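Local coordinates for protein Alp7A (Bacillus subtilis, PDB 5EC0) that binds ADP and probably assembles into actin-like, nucleotide-dependent filaments that help segregate plasmid DNA to daughter cells, at residues Ser13-Leu18 and Leu102-Tyr107; Ala50-Arg55 and Tyr108-Gly113; Val58-Asp63 and Arg67-Gly72. All blocks are in the same frame, centred on the assembly; numbering follows the deposited sequence.

Contact 1 (Ser13-Leu18 and Leu102-Tyr107); sequences SMYMNL and LAATAY. With ADP (adenosine-5'-diphosphate), chain D.
Strand 14-18 passes beside helix 102-107 with its backbone held well away, the nearest pair of CA atoms, those of Asn-17 and Ala-104, being 8.5 Å apart. This is helix-on-sheet packing in the actin-like ATPase fold: strands 2-10 and 14-19 form a hairpin whose turn carries nucleotide-binding residues, and helix 95-112 covers the same sheet. Tyr-15 bridges the gap. With CG anti to the backbone N (chi1 167°), its ring extends toward the helix and meets CB of Ala-104 obliquely with its far end, CE1 lying 3.5 Å from that methyl. The long, flat tyrosine suits a wide strand-to-helix spacing, and alanine, with a single methyl, lets the ring come close to the helix backbone. The fit is tight at the hydroxyl: Tyr-15 OH is 3.1 Å from Ala-104 CB, and this buried oxygen has no hydrogen-bonding partner in the model. Met-6 and Val-8 of strand 2-10 pack against the same tyrosine. At the other end of the strand segment, in the turn, Ser-13 is small enough to sit close to the diphosphate. Its CB comes within 3.0 Å of O3B of ADP.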
loop_
_atom_site.group_PDB
_atom_site.type_symbol
_atom_site.label_atom_id
_atom_site.label_comp_id
_atom_site.label_asym_id
_atom_site.label_seq_id
_atom_site.Cartn_x
_atom_site.Cartn_y
_atom_site.Cartn_z
ATOM N N SER A 13 4.388 0.404 5.221
ATOM C CA SER A 13 4.832 1.784 5.379
ATOM C C SER A 13 3.645 2.731 5.522
ATOM O O SER A 13 3.604 3.571 6.424
ATOM C CB SER A 13 5.697 2.204 4.191
ATOM O OG SER A 13 6.008 3.585 4.238
ATOM N N MET A 14 2.677 2.575 4.628
ATOM C CA MET A 14 1.470 3.381 4.631
ATOM C C MET A 14 0.232 2.490 4.498
ATOM O O MET A 14 0.211 1.561 3.708
ATOM C CB MET A 14 1.483 4.406 3.480
ATOM C CG MET A 14 2.605 5.446 3.518
ATOM S SD MET A 14 2.587 6.590 4.926
ATOM C CE MET A 14 1.147 7.565 4.568
ATOM N N TYR A 15 -0.777 2.783 5.304
ATOM C CA TYR A 15 -2.156 2.414 5.049
ATOM C C TYR A 15 -2.673 3.335 3.942
ATOM O O TYR A 15 -2.530 4.544 4.053
ATOM C CB TYR A 15 -2.990 2.575 6.334
ATOM C CG TYR A 15 -4.487 2.528 6.138
ATOM C CD1 TYR A 15 -5.196 3.657 5.732
ATOM C CD2 TYR A 15 -5.194 1.362 6.377
ATOM C CE1 TYR A 15 -6.568 3.616 5.551
ATOM C CE2 TYR A 15 -6.579 1.313 6.215
ATOM C CZ TYR A 15 -7.253 2.441 5.788
ATOM O OH TYR A 15 -8.609 2.398 5.623
ATOM N N MET A 16 -3.255 2.776 2.882
ATOM C CA MET A 16 -3.787 3.600 1.797
ATOM C C MET A 16 -5.153 3.090 1.443
ATOM O O MET A 16 -5.396 1.871 1.478
ATOM C CB MET A 16 -2.865 3.576 0.567
ATOM C CG MET A 16 -1.360 3.657 0.887
ATOM S SD MET A 16 -0.375 3.626 -0.607
ATOM C CE MET A 16 -0.915 2.070 -1.287
ATOM N N ASN A 17 -6.062 3.989 1.088
ATOM C CA ASN A 17 -7.370 3.456 0.803
ATOM C C ASN A 17 -8.054 4.371 -0.231
ATOM O O ASN A 17 -7.798 5.576 -0.289
ATOM C CB ASN A 17 -8.175 3.347 2.119
ATOM C CG ASN A 17 -8.552 4.703 2.684
ATOM O OD1 ASN A 17 -9.380 5.411 2.109
ATOM N ND2 ASN A 17 -7.712 5.200 3.548
ATOM N N LEU A 18 -8.956 3.817 -1.020
ATOM C CA LEU A 18 -9.819 4.654 -1.833
ATOM C C LEU A 18 -11.258 4.485 -1.368
ATOM O O LEU A 18 -11.779 3.363 -1.292
ATOM C CB LEU A 18 -9.700 4.293 -3.317
ATOM C CG LEU A 18 -8.420 4.547 -4.104
ATOM C CD1 LEU A 18 -8.402 3.670 -5.371
ATOM C CD2 LEU A 18 -8.379 6.012 -4.481
ATOM N N LEU A 102 -10.962 1.301 11.075
ATOM C CA LEU A 102 -12.030 1.976 11.819
ATOM C C LEU A 102 -11.779 3.472 11.930
ATOM O O LEU A 102 -12.681 4.291 11.708
ATOM C CB LEU A 102 -12.179 1.380 13.216
ATOM C CG LEU A 102 -12.687 -0.048 13.364
ATOM C CD1 LEU A 102 -12.682 -0.459 14.845
ATOM C CD2 LEU A 102 -14.090 -0.196 12.758
ATOM N N ALA A 103 -10.546 3.814 12.286
ATOM C CA ALA A 103 -10.111 5.205 12.391
ATOM C C ALA A 103 -10.152 5.905 11.027
ATOM O O ALA A 103 -10.596 7.050 10.921
ATOM C CB ALA A 103 -8.703 5.278 12.994
ATOM N N ALA A 104 -9.691 5.208 9.990
ATOM C CA ALA A 104 -9.758 5.731 8.628
ATOM C C ALA A 104 -11.197 6.061 8.236
ATOM O O ALA A 104 -11.478 7.160 7.761
ATOM C CB ALA A 104 -9.143 4.733 7.623
ATOM N N THR A 105 -12.099 5.102 8.436
ATOM C CA THR A 105 -13.499 5.290 8.089
ATOM C C THR A 105 -14.112 6.469 8.890
ATOM O O THR A 105 -14.889 7.252 8.353
ATOM C CB THR A 105 -14.313 4.008 8.355
ATOM O OG1 THR A 105 -13.723 2.895 7.666
ATOM C CG2 THR A 105 -15.761 4.195 7.906
ATOM N N ALA A 106 -13.767 6.577 10.172
ATOM C CA ALA A 106 -14.291 7.647 11.013
ATOM C C ALA A 106 -13.758 8.998 10.542
ATOM O O ALA A 106 -14.470 10.012 10.565
ATOM C CB ALA A 106 -13.934 7.408 12.468
ATOM N N TYR A 107 -12.505 8.999 10.099
ATOM C CA TYR A 107 -11.906 10.203 9.544
ATOM C C TYR A 107 -12.640 10.668 8.287
ATOM O O TYR A 107 -12.960 11.853 8.131
ATOM C CB TYR A 107 -10.438 9.975 9.216
ATOM C CG TYR A 107 -9.880 11.096 8.380
ATOM C CD1 TYR A 107 -9.778 12.385 8.894
ATOM C CD2 TYR A 107 -9.483 10.877 7.067
ATOM C CE1 TYR A 107 -9.278 13.423 8.130
ATOM C CE2 TYR A 107 -8.980 11.907 6.297
ATOM C CZ TYR A 107 -8.882 13.179 6.841
ATOM O OH TYR A 107 -8.392 14.201 6.075
HETATM P PB ADP D . 5.766 -1.461 1.985
HETATM O O1B ADP D . 4.246 -1.512 2.074
HETATM O O2B ADP D . 6.494 -2.777 2.201
HETATM O O3B ADP D . 6.436 -0.338 2.742
HETATM P PA ADP D . 5.467 0.190 -0.375
HETATM O O1A ADP D . 4.441 0.941 0.443
HETATM O O2A ADP D . 5.151 -0.219 -1.803
HETATM O O3A ADP D . 6.036 -1.099 0.428
HETATM O "O5'" ADP D . 6.816 1.044 -0.413
HETATM C "C5'" ADP D . 7.163 1.972 0.607
HETATM C "C4'" ADP D . 8.275 2.796 -0.007
HETATM O "O4'" ADP D . 7.694 3.686 -0.954
HETATM C "C3'" ADP D . 9.023 3.679 0.972
HETATM O "O3'" ADP D . 10.243 3.057 1.376
HETATM C "C2'" ADP D . 9.328 4.939 0.185
HETATM O "O2'" ADP D . 10.731 4.967 -0.071
HETATM C "C1'" ADP D . 8.572 4.790 -1.130
HETATM N N9 ADP D . 7.775 5.976 -1.518
HETATM C C8 ADP D . 7.803 6.501 -2.762
HETATM N N7 ADP D . 6.983 7.572 -2.858
HETATM C C5 ADP D . 6.402 7.732 -1.658
HETATM C C6 ADP D . 5.427 8.697 -1.114
HETATM N N6 ADP D . 4.936 9.682 -1.914
HETATM N N1 ADP D . 5.058 8.546 0.177
HETATM C C2 ADP D . 5.573 7.559 0.946
HETATM N N3 ADP D . 6.472 6.635 0.522
HETATM C C4 ADP D . 6.923 6.680 -0.765
#

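Contact 2 (Ala50-Arg55 and Tyr108-Gly113)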
loop_
_atom_site.group_PDB
_atom_site.type_symbol
_atom_site.label_atom_id
_atom_site.label_comp_id
_atom_site.label_asym_id
_atom_site.label_seq_id
_atom_site.Cartn_x
_atom_site.Cartn_y
_atom_site.Cartn_z
ATOM N N ALA A 50 -10.573 18.281 8.904
ATOM C CA ALA A 50 -9.330 17.916 8.237
ATOM C C ALA A 50 -8.218 17.729 9.258
ATOM O O ALA A 50 -7.289 16.971 9.026
ATOM C CB ALA A 50 -8.936 18.966 7.200
ATOM N N ASP A 51 -8.329 18.412 10.396
ATOM C CA ASP A 51 -7.302 18.334 11.426
ATOM C C ASP A 51 -7.295 16.972 12.120
ATOM O O ASP A 51 -6.321 16.596 12.751
ATOM C CB ASP A 51 -7.489 19.446 12.460
ATOM C CG ASP A 51 -7.241 20.832 11.881
ATOM O OD1 ASP A 51 -6.484 20.938 10.895
ATOM O OD2 ASP A 51 -7.792 21.819 12.422
ATOM N N LEU A 52 -8.381 16.222 11.986
ATOM C CA LEU A 52 -8.502 14.936 12.660
ATOM C C LEU A 52 -7.478 13.908 12.160
ATOM O O LEU A 52 -7.088 13.000 12.890
ATOM C CB LEU A 52 -9.912 14.393 12.471
ATOM C CG LEU A 52 -10.259 13.057 13.126
ATOM C CD1 LEU A 52 -10.127 13.152 14.653
ATOM C CD2 LEU A 52 -11.658 12.628 12.713
ATOM N N LYS A 53 -7.050 14.054 10.913
ATOM C CA LYS A 53 -6.203 13.052 10.283
ATOM C C LYS A 53 -4.917 12.841 11.079
ATOM O O LYS A 53 -4.485 11.703 11.276
ATOM C CB LYS A 53 -5.877 13.452 8.842
ATOM C CG LYS A 53 -5.357 12.312 7.995
ATOM C CD LYS A 53 -5.072 12.765 6.579
ATOM C CE LYS A 53 -3.769 12.166 6.082
ATOM N NZ LYS A 53 -3.570 12.354 4.620
ATOM N N ASP A 54 -4.336 13.934 11.567
ATOM C CA ASP A 54 -3.109 13.864 12.356
ATOM C C ASP A 54 -3.411 13.699 13.837
ATOM O O ASP A 54 -2.499 13.680 14.658
ATOM C CB ASP A 54 -2.238 15.118 12.154
ATOM C CG ASP A 54 -1.618 15.199 10.756
ATOM O OD1 ASP A 54 -1.735 14.218 9.977
ATOM O OD2 ASP A 54 -1.000 16.247 10.447
ATOM N N ARG A 55 -4.684 13.594 14.192
ATOM C CA ARG A 55 -5.041 13.588 15.611
ATOM C C ARG A 55 -5.985 12.421 15.925
ATOM O O ARG A 55 -6.967 12.584 16.649
ATOM C CB ARG A 55 -5.667 14.935 16.015
ATOM C CG ARG A 55 -4.769 16.173 15.704
ATOM C CD ARG A 55 -5.477 17.498 15.960
ATOM N NE ARG A 55 -4.658 18.662 15.579
ATOM C CZ ARG A 55 -3.975 19.443 16.419
ATOM N NH1 ARG A 55 -3.991 19.215 17.730
ATOM N NH2 ARG A 55 -3.277 20.473 15.947
ATOM N N TYR A 108 -12.896 9.730 7.382
ATOM C CA TYR A 108 -13.595 10.061 6.147
ATOM C C TYR A 108 -15.001 10.569 6.455
ATOM O O TYR A 108 -15.486 11.503 5.809
ATOM C CB TYR A 108 -13.657 8.852 5.218
ATOM C CG TYR A 108 -14.384 9.125 3.924
ATOM C CD1 TYR A 108 -13.709 9.659 2.823
ATOM C CD2 TYR A 108 -15.737 8.836 3.790
ATOM C CE1 TYR A 108 -14.364 9.900 1.628
ATOM C CE2 TYR A 108 -16.410 9.087 2.598
ATOM C CZ TYR A 108 -15.719 9.613 1.518
ATOM O OH TYR A 108 -16.383 9.851 0.328
ATOM N N GLN A 109 -15.649 9.960 7.452
ATOM C CA GLN A 109 -16.986 10.390 7.848
ATOM C C GLN A 109 -16.961 11.825 8.369
ATOM O O GLN A 109 -17.843 12.621 8.043
ATOM C CB GLN A 109 -17.576 9.466 8.913
ATOM C CG GLN A 109 -19.074 9.611 9.085
ATOM C CD GLN A 109 -19.510 10.848 9.896
ATOM O OE1 GLN A 109 -18.895 11.207 10.907
ATOM N NE2 GLN A 109 -20.583 11.496 9.446
ATOM N N ALA A 110 -15.957 12.144 9.184
ATOM C CA ALA A 110 -15.829 13.487 9.754
ATOM C C ALA A 110 -15.511 14.509 8.669
ATOM O O ALA A 110 -16.010 15.628 8.702
ATOM C CB ALA A 110 -14.755 13.515 10.826
ATOM N N LEU A 111 -14.674 14.114 7.713
ATOM C CA LEU A 111 -14.273 14.997 6.623
ATOM C C LEU A 111 -15.425 15.296 5.670
ATOM O O LEU A 111 -15.691 16.453 5.373
ATOM C CB LEU A 111 -13.102 14.388 5.838
ATOM C CG LEU A 111 -12.429 15.260 4.772
ATOM C CD1 LEU A 111 -11.764 16.489 5.404
ATOM C CD2 LEU A 111 -11.407 14.461 3.968
ATOM N N LYS A 112 -16.108 14.256 5.197
ATOM C CA LYS A 112 -17.085 14.415 4.120
ATOM C C LYS A 112 -18.550 14.316 4.553
ATOM O O LYS A 112 -19.438 14.532 3.735
ATOM C CB LYS A 112 -16.833 13.378 3.024
ATOM C CG LYS A 112 -15.407 13.325 2.513
ATOM C CD LYS A 112 -15.080 14.506 1.602
ATOM C CE LYS A 112 -13.873 14.182 0.712
ATOM N NZ LYS A 112 -13.636 15.168 -0.395
ATOM N N GLY A 113 -18.809 13.984 5.815
ATOM C CA GLY A 113 -20.178 13.773 6.263
ATOM C C GLY A 113 -20.705 14.768 7.286
ATOM O O GLY A 113 -20.068 15.768 7.589
#
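No flat group lies between Leu-52 and Ala-110 or between Ala-50 and Leu-111, the two pairs that touch here. The Tyr-108 ring, which also touches Phe-24, has Lys-112, one helical turn on, over one face, with CG 3.7 Å above the plane and offset toward the rim. The Arg-55 guanidinium has the carbonyl oxygen of Asp-51 at its edge, in plane. The contact itself is apolar, a small patch that buries 119 Å² in all. CD2 of Leu-52 reaches CB of Ala-110 at 3.7 Å, a branched side chain meeting a short one that lets it approach the helix. Leu-111 works in the reverse direction. Its CG is anti to the backbone N (chi1 -172°), which swings the end of the side chain nearer the opposing segment than its CB direction alone would suggest, and CD1 comes to rest 4.0 Å from CA of Ala-50. The short side chain of Ala-50 lets the leucine methyl reach that CA. Ala-50 to Lys-53 have helical backbone angles without regular helical bonding, although N of Arg-55 bonds to O of Leu-52 at 2.8 Å. On the other side the helix ends at Lys-112, and Gly-113 follows, its N still bonded to Gln-109 O and its lack of a side chain keeping that carbonyl uncrowded. In the fold, this joins the loop before strand 56-62 to the C-terminal end of helix 95-112. Thr-161 and Leu-164 also pack on Leu-52, while strand 22-33 lies alongside the helix end, where Tyr-22 touches Leu-111 and makes a cation-pi contact with Lys-112.

Contact 3 (Val58-Asp63 and Arg67-Gly72)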
loop_
_atom_site.group_PDB
_atom_site.type_symbol
_atom_site.label_atom_id
_atom_site.label_comp_id
_atom_site.label_asym_id
_atom_site.label_seq_id
_atom_site.Cartn_x
_atom_site.Cartn_y
_atom_site.Cartn_z
ATOM N N VAL A 58 -8.820 6.951 19.084
ATOM C CA VAL A 58 -10.080 6.239 19.026
ATOM C C VAL A 58 -10.144 5.151 20.079
ATOM O O VAL A 58 -9.127 4.755 20.633
ATOM C CB VAL A 58 -10.300 5.589 17.649
ATOM C CG1 VAL A 58 -10.320 6.645 16.544
ATOM C CG2 VAL A 58 -9.225 4.529 17.386
ATOM N N SER A 59 -11.346 4.662 20.348
ATOM C CA SER A 59 -11.498 3.469 21.160
ATOM C C SER A 59 -12.432 2.518 20.441
ATOM O O SER A 59 -13.301 2.943 19.679
ATOM C CB SER A 59 -12.042 3.795 22.546
ATOM O OG SER A 59 -13.428 4.069 22.483
ATOM N N THR A 60 -12.251 1.227 20.677
ATOM C CA THR A 60 -13.160 0.253 20.125
ATOM C C THR A 60 -13.208 -0.934 21.079
ATOM O O THR A 60 -12.314 -1.105 21.912
ATOM C CB THR A 60 -12.735 -0.175 18.703
ATOM O OG1 THR A 60 -13.790 -0.925 18.095
ATOM C CG2 THR A 60 -11.484 -1.021 18.748
ATOM N N VAL A 61 -14.264 -1.732 20.985
ATOM C CA VAL A 61 -14.420 -2.863 21.889
ATOM C C VAL A 61 -13.919 -4.144 21.243
ATOM O O VAL A 61 -14.405 -4.561 20.201
ATOM C CB VAL A 61 -15.878 -3.044 22.323
ATOM C CG1 VAL A 61 -16.078 -4.423 22.939
ATOM C CG2 VAL A 61 -16.283 -1.928 23.293
ATOM N N ILE A 62 -12.930 -4.759 21.873
ATOM C CA ILE A 62 -12.342 -5.979 21.357
ATOM C C ILE A 62 -12.418 -7.051 22.420
ATOM O O ILE A 62 -11.822 -6.902 23.483
ATOM C CB ILE A 62 -10.886 -5.767 20.942
ATOM C CG1 ILE A 62 -10.813 -4.764 19.793
ATOM C CG2 ILE A 62 -10.259 -7.089 20.545
ATOM C CD1 ILE A 62 -9.448 -4.146 19.615
ATOM N N ASP A 63 -13.158 -8.121 22.133
ATOM C CA ASP A 63 -13.393 -9.200 23.096
ATOM C C ASP A 63 -13.979 -8.645 24.386
ATOM O O ASP A 63 -13.523 -8.972 25.489
ATOM C CB ASP A 63 -12.101 -9.977 23.374
ATOM C CG ASP A 63 -11.490 -10.565 22.107
ATOM O OD1 ASP A 63 -12.245 -10.832 21.146
ATOM O OD2 ASP A 63 -10.255 -10.743 22.061
ATOM N N ARG A 67 -10.782 -0.733 24.293
ATOM C CA ARG A 67 -9.358 -0.406 24.241
ATOM C C ARG A 67 -9.059 0.867 23.429
ATOM O O ARG A 67 -9.785 1.222 22.493
ATOM C CB ARG A 67 -8.584 -1.609 23.699
ATOM C CG ARG A 67 -8.593 -2.791 24.683
ATOM C CD ARG A 67 -8.243 -4.112 24.010
ATOM N NE ARG A 67 -6.921 -4.069 23.400
ATOM C CZ ARG A 67 -6.403 -5.050 22.672
ATOM N NH1 ARG A 67 -7.108 -6.153 22.450
ATOM N NH2 ARG A 67 -5.187 -4.927 22.157
ATOM N N TYR A 68 -7.987 1.551 23.822
ATOM C CA TYR A 68 -7.690 2.906 23.355
ATOM C C TYR A 68 -6.431 2.927 22.468
ATOM O O TYR A 68 -5.383 2.407 22.854
ATOM C CB TYR A 68 -7.541 3.850 24.570
ATOM C CG TYR A 68 -8.783 3.892 25.445
ATOM C CD1 TYR A 68 -9.021 2.917 26.410
ATOM C CD2 TYR A 68 -9.737 4.892 25.285
ATOM C CE1 TYR A 68 -10.174 2.944 27.196
ATOM C CE2 TYR A 68 -10.880 4.935 26.067
ATOM C CZ TYR A 68 -11.098 3.960 27.017
ATOM O OH TYR A 68 -12.245 4.006 27.785
ATOM N N PHE A 69 -6.539 3.519 21.284
ATOM C CA PHE A 69 -5.450 3.479 20.308
ATOM C C PHE A 69 -5.119 4.834 19.709
ATOM O O PHE A 69 -6.010 5.581 19.313
ATOM C CB PHE A 69 -5.776 2.522 19.140
ATOM C CG PHE A 69 -6.115 1.125 19.568
ATOM C CD1 PHE A 69 -7.429 0.776 19.869
ATOM C CD2 PHE A 69 -5.127 0.161 19.671
ATOM C CE1 PHE A 69 -7.749 -0.512 20.281
ATOM C CE2 PHE A 69 -5.437 -1.132 20.081
ATOM C CZ PHE A 69 -6.750 -1.467 20.388
ATOM N N LEU A 70 -3.823 5.118 19.624
ATOM C CA LEU A 70 -3.302 6.173 18.771
ATOM C C LEU A 70 -3.067 5.581 17.390
ATOM O O LEU A 70 -2.460 4.520 17.267
ATOM C CB LEU A 70 -1.996 6.753 19.337
ATOM C CG LEU A 70 -2.064 7.342 20.749
ATOM C CD1 LEU A 70 -0.669 7.633 21.345
ATOM C CD2 LEU A 70 -2.916 8.603 20.737
ATOM N N VAL A 71 -3.541 6.270 16.355
ATOM C CA VAL A 71 -3.465 5.778 14.987
ATOM C C VAL A 71 -2.805 6.779 14.048
ATOM O O VAL A 71 -3.112 7.970 14.083
ATOM C CB VAL A 71 -4.860 5.470 14.420
ATOM C CG1 VAL A 71 -4.745 4.937 13.001
ATOM C CG2 VAL A 71 -5.649 4.532 15.352
ATOM N N GLY A 72 -1.923 6.295 13.184
ATOM C CA GLY A 72 -1.324 7.151 12.180
ATOM C C GLY A 72 -0.289 8.089 12.768
ATOM O O GLY A 72 0.468 7.716 13.675
HETATM O O HOH W 1 -9.398 -7.300 24.076
#
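Val-58 and Phe-69, then Thr-60 and Arg-67, are the hydrogen-bonded pairs of an antiparallel beta hairpin, with Ser-59 and Tyr-68 the non-hydrogen-bonded pair between them. Each hydrogen-bonded pair exchanges two backbone bonds: Phe-69 N to Val-58 O, at 2.9 Å, is almost straight (174°), whereas Thr-60 N to Arg-67 O is more bent (154°). Apolar packing follows on the face of Val-58, Thr-60, Arg-67 and Phe-69. CG2 of Val-58 lies 4.1 Å from CG2 of Val-71, and CD1 of Ile-62 is 3.9 Å from CZ of Phe-69; the beta-branched residues suit extended backbone. That same CD1 sits over one face of the Arg-67 guanidinium, 4.1 Å above its plane and offset toward the rim; the arginine chain, bent at chi3 (59°), crosses Ile-62 at about a right angle. Among polar contacts, a water links Arg-67 NH1 (3.0 Å) to Ile-62 O, and NH2 forms a salt bridge with Glu-32, so a flexible cation serves both apolar and charged neighbours. Strands 22-33 and 153-159 flank the hairpin in the sheet, Thr-60 OG1 bonding to Gln-156 O of the latter. Helix 95-112 packs over Phe-69 and Val-71 through Val-99 and Ala-103.

Helix 95-112 ties the three contacts together. Contacts 1 and 2 use successive segments of it, and their centres are about 11 Å apart; Tyr-107 joins them, its CE1 lying 3.5 Å from CB of Lys-53. Contact 3, with its centre about 14 Å from that of contact 1, belongs to the same sheet as strand 14-19, and CB of Ala-103 meets CG2 of Val-71 at 3.9 Å. Contacts 2 and 3 are about 17 Å apart between centres and adjoin only along the chain. Only contact 1 reaches the nucleotide, through Ser-13; the Tyr-15 side chain lies about 11 Å from the bound magnesium ion, and the other two contacts lie away from the ADP site.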